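Local coordinates for protein UTP-glucose-1-phosphate uridylyltransferase 2 (Trypanosoma brucei, PDB 3GUE) that probably catalyses the reversible transfer of a uridylyl group from UTP to glucose 1-phosphate, giving UDP-glucose and diphosphate, at residues Val79-Gly84 with Leu223-Asp228. Sequence-based numbering, arbitrary orientation.
Sequences VLKLNG and LGATLD. With UPG (uridine-5'-diphosphate-glucose), chain C.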
ATOM      1  N   VAL A  79       8.911 -14.322  -0.949  1.00 28.52           N
ATOM      2  CA  VAL A  79       7.743 -13.434  -0.912  1.00 28.30           C
ATOM      3  C   VAL A  79       7.796 -12.589   0.341  1.00 27.64           C
ATOM      4  O   VAL A  79       8.118 -13.079   1.423  1.00 27.23           O
ATOM      5  CB  VAL A  79       6.398 -14.204  -1.038  1.00 27.97           C
ATOM      6  CG1 VAL A  79       5.185 -13.235  -0.944  1.00 28.02           C
ATOM      7  CG2 VAL A  79       6.350 -14.963  -2.355  1.00 28.83           C
ATOM      8  N   LEU A  80       7.520 -11.300   0.160  1.00 28.13           N
ATOM      9  CA  LEU A  80       7.326 -10.375   1.273  1.00 27.98           C
ATOM     10  C   LEU A  80       5.994  -9.670   1.091  1.00 27.68           C
ATOM     11  O   LEU A  80       5.696  -9.135   0.006  1.00 27.79           O
ATOM     12  CB  LEU A  80       8.459  -9.338   1.336  1.00 27.01           C
ATOM     13  CG  LEU A  80       8.520  -8.232   2.410  1.00 27.05           C
ATOM     14  CD1 LEU A  80       8.435  -8.732   3.795  1.00 25.02           C
ATOM     15  CD2 LEU A  80       9.806  -7.433   2.249  1.00 27.81           C
ATOM     16  N   LYS A  81       5.188  -9.684   2.147  1.00 27.42           N
ATOM     17  CA  LYS A  81       3.954  -8.878   2.176  1.00 28.32           C
ATOM     18  C   LYS A  81       4.173  -7.729   3.153  1.00 28.79           C
ATOM     19  O   LYS A  81       4.570  -7.965   4.303  1.00 28.93           O
ATOM     20  CB  LYS A  81       2.775  -9.772   2.616  1.00 28.78           C
ATOM     21  CG  LYS A  81       1.825 -10.220   1.478  1.00 32.05           C
ATOM     22  CD  LYS A  81       0.920  -9.051   1.046  1.00 31.35           C
ATOM     23  CE  LYS A  81      -0.379  -9.509   0.364  1.00 34.05           C
ATOM     24  NZ  LYS A  81      -0.299  -9.406  -1.138  1.00 32.59           N
ATOM     25  N   LEU A  82       3.975  -6.492   2.690  1.00 27.91           N
ATOM     26  CA  LEU A  82       4.078  -5.304   3.540  1.00 26.91           C
ATOM     27  C   LEU A  82       2.926  -5.328   4.580  1.00 26.48           C
ATOM     28  O   LEU A  82       1.773  -5.610   4.244  1.00 25.54           O
ATOM     29  CB  LEU A  82       4.029  -4.022   2.695  1.00 26.67           C
ATOM     30  CG  LEU A  82       5.063  -3.880   1.559  1.00 27.15           C
ATOM     31  CD1 LEU A  82       4.876  -2.582   0.739  1.00 26.21           C
ATOM     32  CD2 LEU A  82       6.532  -4.023   2.056  1.00 28.35           C
ATOM     33  N   ASN A  83       3.240  -4.997   5.827  1.00 24.99           N
ATOM     34  CA  ASN A  83       2.263  -5.110   6.925  1.00 24.76           C
ATOM     35  C   ASN A  83       2.533  -4.105   8.062  1.00 23.88           C
ATOM     36  O   ASN A  83       2.141  -4.331   9.206  1.00 23.74           O
ATOM     37  CB  ASN A  83       2.285  -6.562   7.444  1.00 24.28           C
ATOM     38  CG  ASN A  83       1.110  -6.888   8.358  1.00 24.18           C
ATOM     39  OD1 ASN A  83      -0.051  -6.592   8.047  1.00 26.49           O
ATOM     40  ND2 ASN A  83       1.414  -7.449   9.504  1.00 23.95           N
ATOM     41  N   GLY A  84       3.187  -2.987   7.723  1.00 23.66           N
ATOM     42  CA  GLY A  84       3.769  -2.073   8.717  1.00 22.98           C
ATOM     43  C   GLY A  84       3.013  -0.773   8.903  1.00 22.81           C
ATOM     44  O   GLY A  84       3.267  -0.049   9.854  1.00 23.43           O
ATOM     45  N   LEU A 223      -5.022  -8.298  -2.263  1.00 25.55           N
ATOM     46  CA  LEU A 223      -5.163  -9.745  -2.245  1.00 25.74           C
ATOM     47  C   LEU A 223      -5.212 -10.269  -3.687  1.00 25.96           C
ATOM     48  O   LEU A 223      -5.493 -11.439  -3.933  1.00 26.00           O
ATOM     49  CB  LEU A 223      -6.403 -10.124  -1.415  1.00 25.71           C
ATOM     50  CG  LEU A 223      -6.332  -9.758   0.089  1.00 24.33           C
ATOM     51  CD1 LEU A 223      -7.651  -9.997   0.769  1.00 26.61           C
ATOM     52  CD2 LEU A 223      -5.236 -10.566   0.774  1.00 23.42           C
ATOM     53  N   GLY A 224      -4.911  -9.394  -4.641  1.00 26.36           N
ATOM     54  CA  GLY A 224      -4.806  -9.818  -6.051  1.00 26.17           C
ATOM     55  C   GLY A 224      -3.386 -10.180  -6.482  1.00 27.13           C
ATOM     56  O   GLY A 224      -3.188 -10.828  -7.523  1.00 26.34           O
ATOM     57  N   ALA A 225      -2.406  -9.719  -5.701  1.00 27.45           N
ATOM     58  CA  ALA A 225      -0.978  -9.879  -6.000  1.00 29.08           C
ATOM     59  C   ALA A 225      -0.635 -11.356  -6.214  1.00 30.00           C
ATOM     60  O   ALA A 225      -1.127 -12.226  -5.496  1.00 30.04           O
ATOM     61  CB  ALA A 225      -0.117  -9.253  -4.881  1.00 29.14           C
ATOM     62  N   THR A 226       0.123 -11.631  -7.266  1.00 29.88           N
ATOM     63  CA  THR A 226       0.497 -12.994  -7.615  1.00 30.88           C
ATOM     64  C   THR A 226       1.986 -13.069  -7.974  1.00 29.74           C
ATOM     65  O   THR A 226       2.526 -12.216  -8.689  1.00 30.17           O
ATOM     66  CB  THR A 226      -0.440 -13.612  -8.753  1.00 31.16           C
ATOM     67  OG1 THR A 226      -0.186 -15.006  -8.902  1.00 33.17           O
ATOM     68  CG2 THR A 226      -0.239 -12.932 -10.129  1.00 33.80           C
ATOM     69  N   LEU A 227       2.653 -14.083  -7.451  1.00 29.37           N
ATOM     70  CA  LEU A 227       3.969 -14.419  -7.956  1.00 28.62           C
ATOM     71  C   LEU A 227       3.801 -15.051  -9.367  1.00 27.79           C
ATOM     72  O   LEU A 227       3.292 -16.165  -9.504  1.00 28.06           O
ATOM     73  CB  LEU A 227       4.659 -15.365  -6.984  1.00 28.52           C
ATOM     74  CG  LEU A 227       6.179 -15.391  -7.162  1.00 29.80           C
ATOM     75  CD1 LEU A 227       6.911 -15.619  -5.830  1.00 31.41           C
ATOM     76  CD2 LEU A 227       6.614 -16.380  -8.213  1.00 31.47           C
ATOM     77  N   ASP A 228       4.192 -14.321 -10.409  1.00 27.39           N
ATOM     78  CA  ASP A 228       4.092 -14.819 -11.800  1.00 26.50           C
ATOM     79  C   ASP A 228       5.465 -15.301 -12.203  1.00 25.97           C
ATOM     80  O   ASP A 228       6.365 -14.485 -12.416  1.00 25.52           O
ATOM     81  CB  ASP A 228       3.645 -13.696 -12.744  1.00 26.90           C
ATOM     82  CG  ASP A 228       3.384 -14.173 -14.186  1.00 27.24           C
ATOM     83  OD1 ASP A 228       3.902 -15.213 -14.660  1.00 23.97           O
ATOM     84  OD2 ASP A 228       2.629 -13.461 -14.872  1.00 29.88           O
TER
HETATM   85  N1  UPG C 484       3.343  -0.001   5.015  1.00 21.25           N
HETATM   86  C2  UPG C 484       4.463  -0.518   5.698  1.00 21.84           C
HETATM   87  N3  UPG C 484       5.295   0.390   6.328  1.00 23.09           N
HETATM   88  C4  UPG C 484       5.081   1.748   6.311  1.00 23.06           C
HETATM   89  C5  UPG C 484       3.982   2.272   5.618  1.00 23.85           C
HETATM   90  C6  UPG C 484       3.109   1.409   4.963  1.00 22.35           C
HETATM   91  O2  UPG C 484       4.734  -1.724   5.797  1.00 19.71           O
HETATM   92  O4  UPG C 484       5.885   2.463   6.924  1.00 21.14           O
HETATM   93  C1C UPG C 484       2.410  -0.939   4.311  1.00 20.87           C
HETATM   94  C2C UPG C 484       0.896  -0.816   4.506  1.00 19.46           C
HETATM   95  O2C UPG C 484       0.482  -1.467   5.716  1.00 17.26           O
HETATM   96  C3C UPG C 484       0.411  -1.586   3.281  1.00 19.19           C
HETATM   97  C4C UPG C 484       1.410  -1.165   2.214  1.00 18.49           C
HETATM   98  O4C UPG C 484       2.601  -0.702   2.905  1.00 16.57           O
HETATM   99  O3C UPG C 484       0.575  -2.984   3.516  1.00 20.36           O
HETATM  100  C5C UPG C 484       0.871   0.024   1.355  1.00 17.44           C
HETATM  101  O5C UPG C 484       0.744   1.227   2.065  1.00 15.94           O
HETATM  102  PA  UPG C 484      -0.524   2.198   1.836  1.00 18.72           P
HETATM  103  O1A UPG C 484      -1.710   1.297   1.894  1.00 20.56           O
HETATM  104  O2A UPG C 484      -0.471   3.380   2.704  1.00 20.57           O
HETATM  105  O3A UPG C 484      -0.324   2.640   0.264  1.00 19.64           O
HETATM  106  PB  UPG C 484       0.501   3.921  -0.306  1.00 21.38           P
HETATM  107  O1B UPG C 484       1.855   3.887   0.273  1.00 17.81           O
HETATM  108  O2B UPG C 484      -0.315   5.172  -0.214  1.00 17.01           O
HETATM  109  O3B UPG C 484       0.483   3.542  -1.865  1.00 17.61           O
HETATM  110  C1' UPG C 484       1.207   2.338  -2.313  1.00 17.06           C
HETATM  111  C2' UPG C 484       2.270   2.752  -3.321  1.00 20.54           C
HETATM  112  C3' UPG C 484       1.566   3.479  -4.460  1.00 20.13           C
HETATM  113  C4' UPG C 484       0.560   2.519  -5.117  1.00 19.24           C
HETATM  114  C5' UPG C 484      -0.452   1.999  -4.065  1.00 20.96           C
HETATM  115  C6' UPG C 484      -1.234   0.834  -4.613  1.00 20.78           C
HETATM  116  O2' UPG C 484       3.244   3.628  -2.724  1.00 22.23           O
HETATM  117  O3' UPG C 484       2.537   3.968  -5.369  1.00 17.24           O
HETATM  118  O4' UPG C 484      -0.132   3.166  -6.174  1.00 20.50           O
HETATM  119  O5' UPG C 484       0.198   1.475  -2.875  1.00 19.65           O
HETATM  120  O6' UPG C 484      -2.391   0.622  -3.802  1.00 20.23           O
HETATM  121  O   HOH W   1      -1.955 -11.429  -3.072  1.00 35.08           O
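On one face of the nucleotide-binding sheet of this GT-A-like uridylyltransferase, K81 and V79 of strand 77-83 meet A225 and L227 of the loop that leads from strand 214-219 into helix 229-237. The lysine chain is bent twice, at chi2 (-75°) and again at chi4 (-100°), which carries its ammonium group over the A225 methyl, with NZ 3.8 Å from CB. NZ also donates to a water 3.3 Å away, and that water also lies 2.7 Å from A225 O, close enough to link the buried lysine to the loop backbone. S218 OG and N222 O take further hydrogen bonds from NZ, so the buried charge is held by the end of the neighbouring strand and the loop that follows it. Two residues earlier on the same face, V79 and L227 form an apolar pair: CG2, anti to the valine carbonyl carbon, touches L227 CD1 at 3.6 Å, the two side chains meeting at a slant. Strand 77-83 lies between parallel strands 128-132 and 214-219 in the mixed, Rossmann-like sheet, and its C-terminal end opens into the UDP-glucose site. There G84 N makes a weak hydrogen bond, 2.8 Å long and bent to 130°, with uracil O2. L82, whose side chain leaves the strand on the face away from K81, brings CB to 3.6 Å from ribose O4C. Beyond L227, D228 N-caps helix 229-237 through a weak bond to R230 N and forms a salt bridge with R371.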